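Local coordinates for serine repeat antigen 5 (Plasmodium falciparum, PDB 6X42), which adopts the papain-family cysteine protease fold and, as a pseudo-zymogen, probably has little or no conventional protease activity of its own, at residues A[189-194]-A[272-277]; A[213-218]-A[266-271]; A[239-244]-A[255-260]. All blocks are in the same frame, centred on the assembly; numbering follows the deposited sequence.

In the fold
All three contacts belong to the region built on the sheet of the papain-like fold. Contact 1 pairs strands 189-193 and 273-280, contact 3 pairs strands 236-243 and 255-259, and strand 219-230 lies between these pairs, hydrogen-bonded to 189-193 on one side and to 236-243 on the other. Contact 2 joins the loops before strands 219-230 and 273-280. Along the chain the pairs enclose one another, contact 3 innermost and contact 1 outermost, and 266-271 runs directly into 272-277. Centres lie about 12 Å (1 and 2), 13 Å (1 and 3) and 15 Å (2 and 3) apart. Contact 2 touches both others, so its calcium-binding loop is tied directly to the sheet.

Contact 1: residues A[189-194]-A[272-277]; sequences VIAYIK and HSVVIF
Ile190 and Val275 face each other as an antiparallel hydrogen-bonded pair, where strand 189-193 meets strand 273-277 at 153° between their N-to-C directions. The backbone bonds set the register. Val275 N donates to Ile190 O at 2.8 Å, and Ile190 N returns a bond to Val275 O at 3.0 Å. Farther along, Tyr192 N reaches Ser273 O at 2.9 Å, and His272 N donates to Tyr192 O at 3.0 Å. Ala191 and Val274 form the non-hydrogen-bonded pair between them, their CA atoms 4.2 Å apart. CA-H...O contacts from Val274 to Ile190 O and from Ala191 to Ser273 O add second partners to two carbonyls that already accept N-H bonds.

Apolar contacts fall on both faces of the sheet. On the face of Ala191 and Val274, Val189 divides its branches: CG2 meets Val274 CG1, while CG1 meets Ile276 CG2 at 3.7 Å. Helix 172-186 covers this side through Ile179 and Glu182. On the face of Ile190 and Val275, Ile190 CD1 lies over one face of the Phe277 ring, displaced toward the rim at CZ, 3.9 Å from the ring centroid and 25° off its normal: a CH-pi contact. Pro99 and Leu103 of helix 99-109 pack against Phe277 there.

The polar side chains gather at the His272 end. Ser273 OG lies between its own backbone N and carbonyl carbon (chi1 50°), beside Tyr192 CB, and shares a hydrogen bond of 2.9 Å with His272 ND1 in the plane of the imidazole. Chemically, the contact therefore grades from an apolar end, where branched side chains pack on both faces of the sheet, to a polar end, where the backbone bonds of Tyr192 join the strands while Ser273 OG and His272 ND1 satisfy each other within one segment.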
loop_
_atom_site.group_PDB
_atom_site.type_symbol
_atom_site.label_atom_id
_atom_site.label_comp_id
_atom_site.label_asym_id
_atom_site.label_seq_id
_atom_site.Cartn_x
_atom_site.Cartn_y
_atom_site.Cartn_z
ATOM N N VAL A 189 1.698 -5.224 0.611
ATOM C CA VAL A 189 0.781 -4.887 1.690
ATOM C C VAL A 189 0.678 -3.369 1.755
ATOM O O VAL A 189 1.524 -2.642 1.228
ATOM C CB VAL A 189 1.202 -5.456 3.063
ATOM C CG1 VAL A 189 1.311 -6.963 3.017
ATOM C CG2 VAL A 189 2.504 -4.807 3.556
ATOM N N ILE A 190 -0.375 -2.887 2.411
ATOM C CA ILE A 190 -0.471 -1.497 2.827
ATOM C C ILE A 190 0.314 -1.365 4.122
ATOM O O ILE A 190 0.205 -2.235 4.995
ATOM C CB ILE A 190 -1.946 -1.113 3.032
ATOM C CG1 ILE A 190 -2.784 -1.369 1.778
ATOM C CG2 ILE A 190 -2.033 0.343 3.500
ATOM C CD1 ILE A 190 -4.287 -1.430 2.079
ATOM N N ALA A 191 1.111 -0.311 4.255
ATOM C CA ALA A 191 1.835 -0.067 5.499
ATOM C C ALA A 191 1.622 1.366 5.941
ATOM O O ALA A 191 1.540 2.272 5.100
ATOM C CB ALA A 191 3.343 -0.340 5.360
ATOM N N TYR A 192 1.579 1.596 7.241
ATOM C CA TYR A 192 1.427 2.952 7.807
ATOM C C TYR A 192 2.746 3.387 8.413
ATOM O O TYR A 192 3.348 2.595 9.067
ATOM C CB TYR A 192 0.292 3.060 8.827
ATOM C CG TYR A 192 -0.923 3.684 8.199
ATOM C CD1 TYR A 192 -1.940 2.903 7.685
ATOM C CD2 TYR A 192 -1.003 5.053 8.016
ATOM C CE1 TYR A 192 -3.033 3.470 7.058
ATOM C CE2 TYR A 192 -2.088 5.638 7.386
ATOM C CZ TYR A 192 -3.111 4.842 6.911
ATOM O OH TYR A 192 -4.186 5.403 6.289
ATOM N N ILE A 193 3.161 4.603 8.121
ATOM C CA ILE A 193 4.330 5.259 8.679
ATOM C C ILE A 193 3.933 6.665 9.118
ATOM O O ILE A 193 2.859 7.167 8.797
ATOM C CB ILE A 193 5.505 5.319 7.673
ATOM C CG1 ILE A 193 5.166 6.181 6.445
ATOM C CG2 ILE A 193 5.880 3.908 7.231
ATOM C CD1 ILE A 193 6.389 6.469 5.566
ATOM N N LYS A 194 4.824 7.317 9.857
ATOM C CA LYS A 194 4.683 8.741 10.136
ATOM C C LYS A 194 5.458 9.492 9.058
ATOM O O LYS A 194 6.664 9.274 8.887
ATOM C CB LYS A 194 5.156 9.101 11.547
ATOM C CG LYS A 194 4.502 10.389 12.066
ATOM C CD LYS A 194 4.774 10.635 13.539
ATOM C CE LYS A 194 3.863 11.707 14.103
ATOM N NZ LYS A 194 4.195 11.963 15.530
ATOM N N HIS A 272 4.686 1.182 11.372
ATOM C CA HIS A 272 3.730 1.169 12.470
ATOM C C HIS A 272 2.807 -0.037 12.394
ATOM O O HIS A 272 2.525 -0.696 13.409
ATOM C CB HIS A 272 2.925 2.474 12.435
ATOM C CG HIS A 272 1.875 2.541 13.488
ATOM N ND1 HIS A 272 0.618 1.998 13.316
ATOM C CD2 HIS A 272 1.913 3.034 14.747
ATOM C CE1 HIS A 272 -0.070 2.153 14.435
ATOM N NE2 HIS A 272 0.689 2.791 15.313
ATOM N N SER A 273 2.295 -0.316 11.208
ATOM C CA SER A 273 1.265 -1.313 11.021
ATOM C C SER A 273 1.183 -1.641 9.545
ATOM O O SER A 273 1.636 -0.875 8.686
ATOM C CB SER A 273 -0.075 -0.818 11.568
ATOM O OG SER A 273 -0.400 0.472 11.102
ATOM N N VAL A 274 0.579 -2.792 9.265
ATOM C CA VAL A 274 0.271 -3.198 7.905
ATOM C C VAL A 274 -1.183 -3.630 7.822
ATOM O O VAL A 274 -1.760 -4.120 8.798
ATOM C CB VAL A 274 1.214 -4.309 7.398
ATOM C CG1 VAL A 274 2.671 -3.838 7.322
ATOM C CG2 VAL A 274 1.139 -5.554 8.230
ATOM N N VAL A 275 -1.745 -3.503 6.623
ATOM C CA VAL A 275 -3.110 -3.904 6.317
ATOM C C VAL A 275 -3.109 -4.716 5.031
ATOM O O VAL A 275 -2.437 -4.360 4.053
ATOM C CB VAL A 275 -4.059 -2.690 6.194
ATOM C CG1 VAL A 275 -5.478 -3.122 5.875
ATOM C CG2 VAL A 275 -4.037 -1.865 7.450
ATOM N N ILE A 276 -3.880 -5.799 5.032
ATOM C CA ILE A 276 -4.146 -6.597 3.841
ATOM C C ILE A 276 -5.651 -6.652 3.607
ATOM O O ILE A 276 -6.448 -6.606 4.550
ATOM C CB ILE A 276 -3.551 -8.015 3.882
ATOM C CG1 ILE A 276 -4.163 -8.845 4.983
ATOM C CG2 ILE A 276 -2.048 -7.944 4.077
ATOM C CD1 ILE A 276 -3.795 -10.313 4.896
ATOM N N PHE A 277 -6.030 -6.678 2.330
ATOM C CA PHE A 277 -7.421 -6.815 1.933
ATOM C C PHE A 277 -7.724 -8.270 1.618
ATOM O O PHE A 277 -6.932 -8.947 0.946
ATOM C CB PHE A 277 -7.713 -5.951 0.721
ATOM C CG PHE A 277 -7.717 -4.456 0.988
ATOM C CD1 PHE A 277 -7.864 -3.923 2.263
ATOM C CD2 PHE A 277 -7.609 -3.568 -0.079
ATOM C CE1 PHE A 277 -7.888 -2.547 2.453
ATOM C CE2 PHE A 277 -7.643 -2.186 0.120
ATOM C CZ PHE A 277 -7.794 -1.688 1.375
#

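Contact 2: residues A[213-218]-A[266-271]; sequences GDDTAD and CHFNFI. With CA (calcium ion), chain C; CA (calcium ion), chain B; EDO (1,2-ethanediol), chain F.
Phe268 lays one ring face over the backbone of Asp214 and Asp215. Asp215 CA stands over the ring centre, 3.7 Å from the centroid and 10° off the normal, a CH-pi contact, while Gly213 O comes to the ring edge. With CG anti to the backbone N (chi1 -161°), the Asp215 carboxylate comes over the CE2-CZ rim of the same ring, the two planes 19° apart and OD1 3.5 Å from Phe268 CE2. The backbones close up at Gly213: its N donates to Phe268 O at 2.9 Å from well above the carbonyl plane, and its CA approaches Asn269 O to 3.3 Å. Next to this close approach, Asn269 OD1 accepts from Ile271 N in an Asx turn, and the disulfide of Cys266 with Cys212, the residue before Gly213, ties the two segments together at their N-terminal ends. One water lies 2.7 Å from Asn269 O and 3.0 Å from Asp214 O, bridging the loops.

The looser, more exposed side is at the carboxylates of Asp214 and Asp215. Asp215 binds a calcium ion through both O and OD1, each at 2.3 Å, with Glu166 and two waters among the other ligands. A second calcium ion is gripped by both carboxylate oxygens of Asp214, together with Glu196, Asn197 and a water.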
loop_
_atom_site.group_PDB
_atom_site.type_symbol
_atom_site.label_atom_id
_atom_site.label_comp_id
_atom_site.label_asym_id
_atom_site.label_seq_id
_atom_site.Cartn_x
_atom_site.Cartn_y
_atom_site.Cartn_z
ATOM N N GLY A 213 10.581 4.406 14.291
ATOM C CA GLY A 213 9.274 4.998 14.112
ATOM C C GLY A 213 8.853 5.792 15.332
ATOM O O GLY A 213 9.648 6.087 16.234
ATOM N N ASP A 214 7.579 6.148 15.344
ATOM C CA ASP A 214 6.960 6.921 16.406
ATOM C C ASP A 214 5.806 6.120 16.987
ATOM O O ASP A 214 5.468 5.043 16.508
ATOM C CB ASP A 214 6.482 8.259 15.844
ATOM C CG ASP A 214 7.631 9.107 15.348
ATOM O OD1 ASP A 214 8.344 9.748 16.146
ATOM O OD2 ASP A 214 7.895 9.122 14.148
ATOM N N ASP A 215 5.163 6.688 18.003
ATOM C CA ASP A 215 4.056 6.005 18.651
ATOM C C ASP A 215 2.870 5.852 17.708
ATOM O O ASP A 215 2.078 4.913 17.850
ATOM C CB ASP A 215 3.662 6.846 19.866
ATOM C CG ASP A 215 2.857 6.113 20.903
ATOM O OD1 ASP A 215 2.668 4.874 20.826
ATOM O OD2 ASP A 215 2.470 6.833 21.857
ATOM N N THR A 216 2.741 6.760 16.739
ATOM C CA THR A 216 1.623 6.813 15.823
ATOM C C THR A 216 2.121 6.902 14.388
ATOM O O THR A 216 3.318 7.039 14.119
ATOM C CB THR A 216 0.688 7.990 16.128
ATOM O OG1 THR A 216 1.375 9.225 15.918
ATOM C CG2 THR A 216 0.190 7.936 17.564
ATOM N N ALA A 217 1.159 6.874 13.463
ATOM C CA ALA A 217 1.411 6.990 12.031
ATOM C C ALA A 217 0.356 7.891 11.421
ATOM O O ALA A 217 -0.676 8.162 12.037
ATOM C CB ALA A 217 1.409 5.615 11.354
ATOM N N ASP A 218 0.613 8.342 10.171
ATOM C CA ASP A 218 -0.305 9.258 9.506
ATOM C C ASP A 218 -0.238 9.202 7.992
ATOM O O ASP A 218 -0.925 10.001 7.353
ATOM C CB ASP A 218 -0.084 10.708 9.994
ATOM C CG ASP A 218 1.299 11.242 9.645
ATOM O OD1 ASP A 218 2.034 10.560 8.890
ATOM O OD2 ASP A 218 1.643 12.347 10.121
ATOM N N CYS A 266 15.422 1.513 19.506
ATOM C CA CYS A 266 14.128 2.086 19.166
ATOM C C CYS A 266 13.015 1.497 20.015
ATOM O O CYS A 266 12.902 0.275 20.152
ATOM C CB CYS A 266 13.788 1.775 17.709
ATOM S SG CYS A 266 14.847 2.514 16.512
ATOM N N HIS A 267 12.163 2.363 20.554
ATOM C CA HIS A 267 10.932 1.887 21.166
ATOM C C HIS A 267 9.914 1.473 20.109
ATOM O O HIS A 267 9.125 0.548 20.331
ATOM C CB HIS A 267 10.344 2.975 22.064
ATOM C CG HIS A 267 11.253 3.388 23.181
ATOM N ND1 HIS A 267 12.225 2.558 23.696
ATOM C CD2 HIS A 267 11.329 4.540 23.890
ATOM C CE1 HIS A 267 12.868 3.182 24.668
ATOM N NE2 HIS A 267 12.344 4.387 24.805
ATOM N N PHE A 268 9.933 2.118 18.950
ATOM C CA PHE A 268 8.948 1.885 17.907
ATOM C C PHE A 268 9.633 1.575 16.589
ATOM O O PHE A 268 10.618 2.218 16.229
ATOM C CB PHE A 268 8.123 3.152 17.708
ATOM C CG PHE A 268 7.476 3.648 18.961
ATOM C CD1 PHE A 268 7.851 4.856 19.543
ATOM C CD2 PHE A 268 6.484 2.905 19.562
ATOM C CE1 PHE A 268 7.240 5.313 20.699
ATOM C CE2 PHE A 268 5.866 3.354 20.717
ATOM C CZ PHE A 268 6.259 4.556 21.289
ATOM N N ASN A 269 9.076 0.610 15.864
ATOM C CA ASN A 269 9.556 0.288 14.531
ATOM C C ASN A 269 9.103 1.352 13.537
ATOM O O ASN A 269 8.034 1.945 13.676
ATOM C CB ASN A 269 9.023 -1.069 14.080
ATOM C CG ASN A 269 9.797 -1.644 12.907
ATOM O OD1 ASN A 269 9.450 -1.427 11.726
ATOM N ND2 ASN A 269 10.846 -2.368 13.207
ATOM N N PHE A 270 9.923 1.565 12.498
ATOM C CA PHE A 270 9.556 2.483 11.421
ATOM C C PHE A 270 8.214 2.123 10.767
ATOM O O PHE A 270 7.427 3.017 10.406
ATOM C CB PHE A 270 10.689 2.519 10.374
ATOM C CG PHE A 270 10.346 3.316 9.160
ATOM C CD1 PHE A 270 10.450 4.689 9.165
ATOM C CD2 PHE A 270 9.906 2.692 8.016
ATOM C CE1 PHE A 270 10.104 5.419 8.032
ATOM C CE2 PHE A 270 9.560 3.411 6.893
ATOM C CZ PHE A 270 9.657 4.781 6.893
ATOM N N ILE A 271 7.917 0.837 10.624
ATOM C CA ILE A 271 6.623 0.396 10.121
ATOM C C ILE A 271 5.686 0.310 11.321
ATOM O O ILE A 271 5.844 -0.541 12.186
ATOM C CB ILE A 271 6.720 -0.962 9.409
ATOM C CG1 ILE A 271 7.706 -0.912 8.228
ATOM C CG2 ILE A 271 5.341 -1.418 9.000
ATOM C CD1 ILE A 271 7.354 0.062 7.126
HETATM CA CA CA C . 1.317 3.489 19.549
HETATM CA CA CA B . 9.867 10.553 14.218
HETATM C C1 EDO F . 0.660 13.283 5.917
HETATM O O1 EDO F . -0.470 12.594 6.462
HETATM C C2 EDO F . 0.645 14.718 6.408
HETATM O O2 EDO F . -0.612 15.290 6.040
HETATM O O HOH W 1 11.329 4.778 18.900
HETATM O O HOH W 2 5.638 2.995 14.297
HETATM O O HOH W 3 11.476 8.735 14.383
HETATM O O HOH W 4 -0.356 2.826 17.994
HETATM O O HOH W 5 0.279 2.441 21.381
#

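Contact 3: residues A[239-244]-A[255-260]; sequences YWIVRN and YFKVDM
Val242 and Phe256, a hydrogen-bonded pair of the antiparallel beta hairpin 236-243/255-259, point the same way side by side. Val242 CB sits over one face of the Phe256 ring, 3.8 Å from its centroid, and CG1 closes to 3.4 Å from CE2 near the rim. The other branch, CG2, turns to Val258 CG1. Phe256 also meets Phe203 edge-to-face.

Tyr239 and Lys257 likewise run alongside each other: Lys257 CD rides over one face of the phenol ring, 3.9 Å from the centroid, so the aliphatic part of the lysine does the touching. Arg243 and Tyr255 are turned differently, with guanidinium and ring planes 62° apart. An extended chain from CG to NE carries the guanidinium out to Tyr255 OH, which NH1 reaches at 3.0 Å within the guanidinium plane. That group has further partners in the carbonyls of Leu42 (NH1) and Gln43 (NH2), so three bonds to two parts of the fold fix its rotation.

Trp240 and Met260 cross at about a right angle. Met260 CG lies over the five-membered ring, 3.6 Å from its centroid, and SD stands over the six-membered ring at 4.1 Å, a Met-aromatic contact 15° off the normal. At the indole edge, in its plane, a water accepts from Trp240 NE1 at 2.9 Å and donates to Met260 O.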
loop_
_atom_site.group_PDB
_atom_site.type_symbol
_atom_site.label_atom_id
_atom_site.label_comp_id
_atom_site.label_asym_id
_atom_site.label_seq_id
_atom_site.Cartn_x
_atom_site.Cartn_y
_atom_site.Cartn_z
ATOM N N TYR A 239 16.119 -5.385 4.595
ATOM C CA TYR A 239 15.370 -4.174 4.289
ATOM C C TYR A 239 14.019 -4.508 3.667
ATOM O O TYR A 239 13.857 -5.538 3.004
ATOM C CB TYR A 239 16.161 -3.262 3.320
ATOM C CG TYR A 239 16.504 -3.888 1.992
ATOM C CD1 TYR A 239 15.618 -3.861 0.932
ATOM C CD2 TYR A 239 17.727 -4.534 1.789
ATOM C CE1 TYR A 239 15.933 -4.444 -0.277
ATOM C CE2 TYR A 239 18.035 -5.122 0.574
ATOM C CZ TYR A 239 17.131 -5.080 -0.451
ATOM O OH TYR A 239 17.403 -5.677 -1.666
ATOM N N TRP A 240 13.058 -3.596 3.857
ATOM C CA TRP A 240 11.849 -3.516 3.054
ATOM C C TRP A 240 12.092 -2.585 1.875
ATOM O O TRP A 240 12.782 -1.570 2.014
ATOM C CB TRP A 240 10.688 -2.908 3.861
ATOM C CG TRP A 240 10.262 -3.675 5.069
ATOM C CD1 TRP A 240 10.214 -3.207 6.336
ATOM C CD2 TRP A 240 9.809 -5.042 5.126
ATOM N NE1 TRP A 240 9.759 -4.185 7.194
ATOM C CE2 TRP A 240 9.500 -5.319 6.468
ATOM C CE3 TRP A 240 9.623 -6.046 4.169
ATOM C CZ2 TRP A 240 9.057 -6.560 6.882
ATOM C CZ3 TRP A 240 9.181 -7.278 4.582
ATOM C CH2 TRP A 240 8.901 -7.520 5.928
ATOM N N ILE A 241 11.478 -2.900 0.735
ATOM C CA ILE A 241 11.322 -1.974 -0.383
ATOM C C ILE A 241 9.925 -1.379 -0.252
ATOM O O ILE A 241 8.929 -2.114 -0.182
ATOM C CB ILE A 241 11.503 -2.667 -1.745
ATOM C CG1 ILE A 241 12.839 -3.407 -1.818
ATOM C CG2 ILE A 241 11.370 -1.637 -2.851
ATOM C CD1 ILE A 241 13.019 -4.188 -3.104
ATOM N N VAL A 242 9.863 -0.054 -0.194
ATOM C CA VAL A 242 8.636 0.687 0.086
ATOM C C VAL A 242 8.333 1.623 -1.078
ATOM O O VAL A 242 9.196 2.388 -1.525
ATOM C CB VAL A 242 8.751 1.478 1.405
ATOM C CG1 VAL A 242 7.450 2.224 1.719
ATOM C CG2 VAL A 242 9.125 0.559 2.549
ATOM N N ARG A 243 7.087 1.572 -1.538
ATOM C CA ARG A 243 6.535 2.473 -2.549
ATOM C C ARG A 243 5.832 3.636 -1.863
ATOM O O ARG A 243 4.996 3.434 -0.978
ATOM C CB ARG A 243 5.524 1.715 -3.407
ATOM C CG ARG A 243 4.840 2.536 -4.507
ATOM C CD ARG A 243 3.900 1.670 -5.248
ATOM N NE ARG A 243 2.985 2.359 -6.144
ATOM C CZ ARG A 243 3.097 2.451 -7.466
ATOM N NH1 ARG A 243 4.173 2.053 -8.110
ATOM N NH2 ARG A 243 2.095 2.938 -8.162
ATOM N N ASN A 244 6.143 4.854 -2.301
ATOM C CA ASN A 244 5.459 6.070 -1.873
ATOM C C ASN A 244 4.664 6.637 -3.044
ATOM O O ASN A 244 4.799 6.181 -4.179
ATOM C CB ASN A 244 6.485 7.077 -1.340
ATOM C CG ASN A 244 5.917 8.066 -0.338
ATOM O OD1 ASN A 244 4.718 8.126 -0.080
ATOM N ND2 ASN A 244 6.815 8.863 0.229
ATOM N N TYR A 255 10.484 5.186 -4.660
ATOM C CA TYR A 255 10.575 4.117 -3.670
ATOM C C TYR A 255 11.693 4.438 -2.673
ATOM O O TYR A 255 12.493 5.360 -2.875
ATOM C CB TYR A 255 10.898 2.785 -4.364
ATOM C CG TYR A 255 9.856 2.293 -5.335
ATOM C CD1 TYR A 255 9.823 2.753 -6.640
ATOM C CD2 TYR A 255 8.915 1.353 -4.949
ATOM C CE1 TYR A 255 8.868 2.308 -7.541
ATOM C CE2 TYR A 255 7.957 0.880 -5.831
ATOM C CZ TYR A 255 7.919 1.371 -7.123
ATOM O OH TYR A 255 6.945 0.911 -7.985
ATOM N N PHE A 256 11.786 3.643 -1.614
ATOM C CA PHE A 256 12.960 3.687 -0.758
ATOM C C PHE A 256 13.140 2.322 -0.117
ATOM O O PHE A 256 12.241 1.485 -0.129
ATOM C CB PHE A 256 12.885 4.806 0.298
ATOM C CG PHE A 256 11.772 4.657 1.325
ATOM C CD1 PHE A 256 12.024 4.163 2.592
ATOM C CD2 PHE A 256 10.472 5.052 1.029
ATOM C CE1 PHE A 256 11.016 4.057 3.528
ATOM C CE2 PHE A 256 9.479 4.951 1.967
ATOM C CZ PHE A 256 9.759 4.456 3.209
ATOM N N LYS A 257 14.336 2.096 0.422
ATOM C CA LYS A 257 14.643 0.909 1.218
ATOM C C LYS A 257 14.843 1.323 2.668
ATOM O O LYS A 257 15.429 2.373 2.945
ATOM C CB LYS A 257 15.909 0.213 0.706
ATOM C CG LYS A 257 15.765 -0.356 -0.680
ATOM C CD LYS A 257 17.047 -1.045 -1.141
ATOM C CE LYS A 257 16.907 -1.564 -2.549
ATOM N NZ LYS A 257 17.080 -0.484 -3.551
ATOM N N VAL A 258 14.357 0.505 3.591
ATOM C CA VAL A 258 14.458 0.814 5.014
ATOM C C VAL A 258 14.754 -0.471 5.774
ATOM O O VAL A 258 14.177 -1.526 5.493
ATOM C CB VAL A 258 13.188 1.546 5.519
ATOM C CG1 VAL A 258 11.944 0.680 5.379
ATOM C CG2 VAL A 258 13.334 2.022 6.947
ATOM N N ASP A 259 15.667 -0.373 6.733
ATOM C CA ASP A 259 16.020 -1.523 7.563
ATOM C C ASP A 259 14.785 -2.036 8.296
ATOM O O ASP A 259 14.021 -1.270 8.891
ATOM C CB ASP A 259 17.110 -1.089 8.549
ATOM C CG ASP A 259 17.794 -2.261 9.230
ATOM O OD1 ASP A 259 17.133 -2.867 10.096
ATOM O OD2 ASP A 259 18.953 -2.587 8.882
ATOM N N MET A 260 14.588 -3.355 8.247
ATOM C CA MET A 260 13.380 -3.945 8.800
ATOM C C MET A 260 13.287 -3.791 10.316
ATOM O O MET A 260 12.189 -3.718 10.879
ATOM C CB MET A 260 13.401 -5.439 8.542
ATOM C CG MET A 260 13.003 -5.843 7.168
ATOM S SD MET A 260 12.876 -7.658 7.118
ATOM C CE MET A 260 12.786 -7.828 5.324
HETATM O O HOH W 6 9.487 -3.892 10.089
#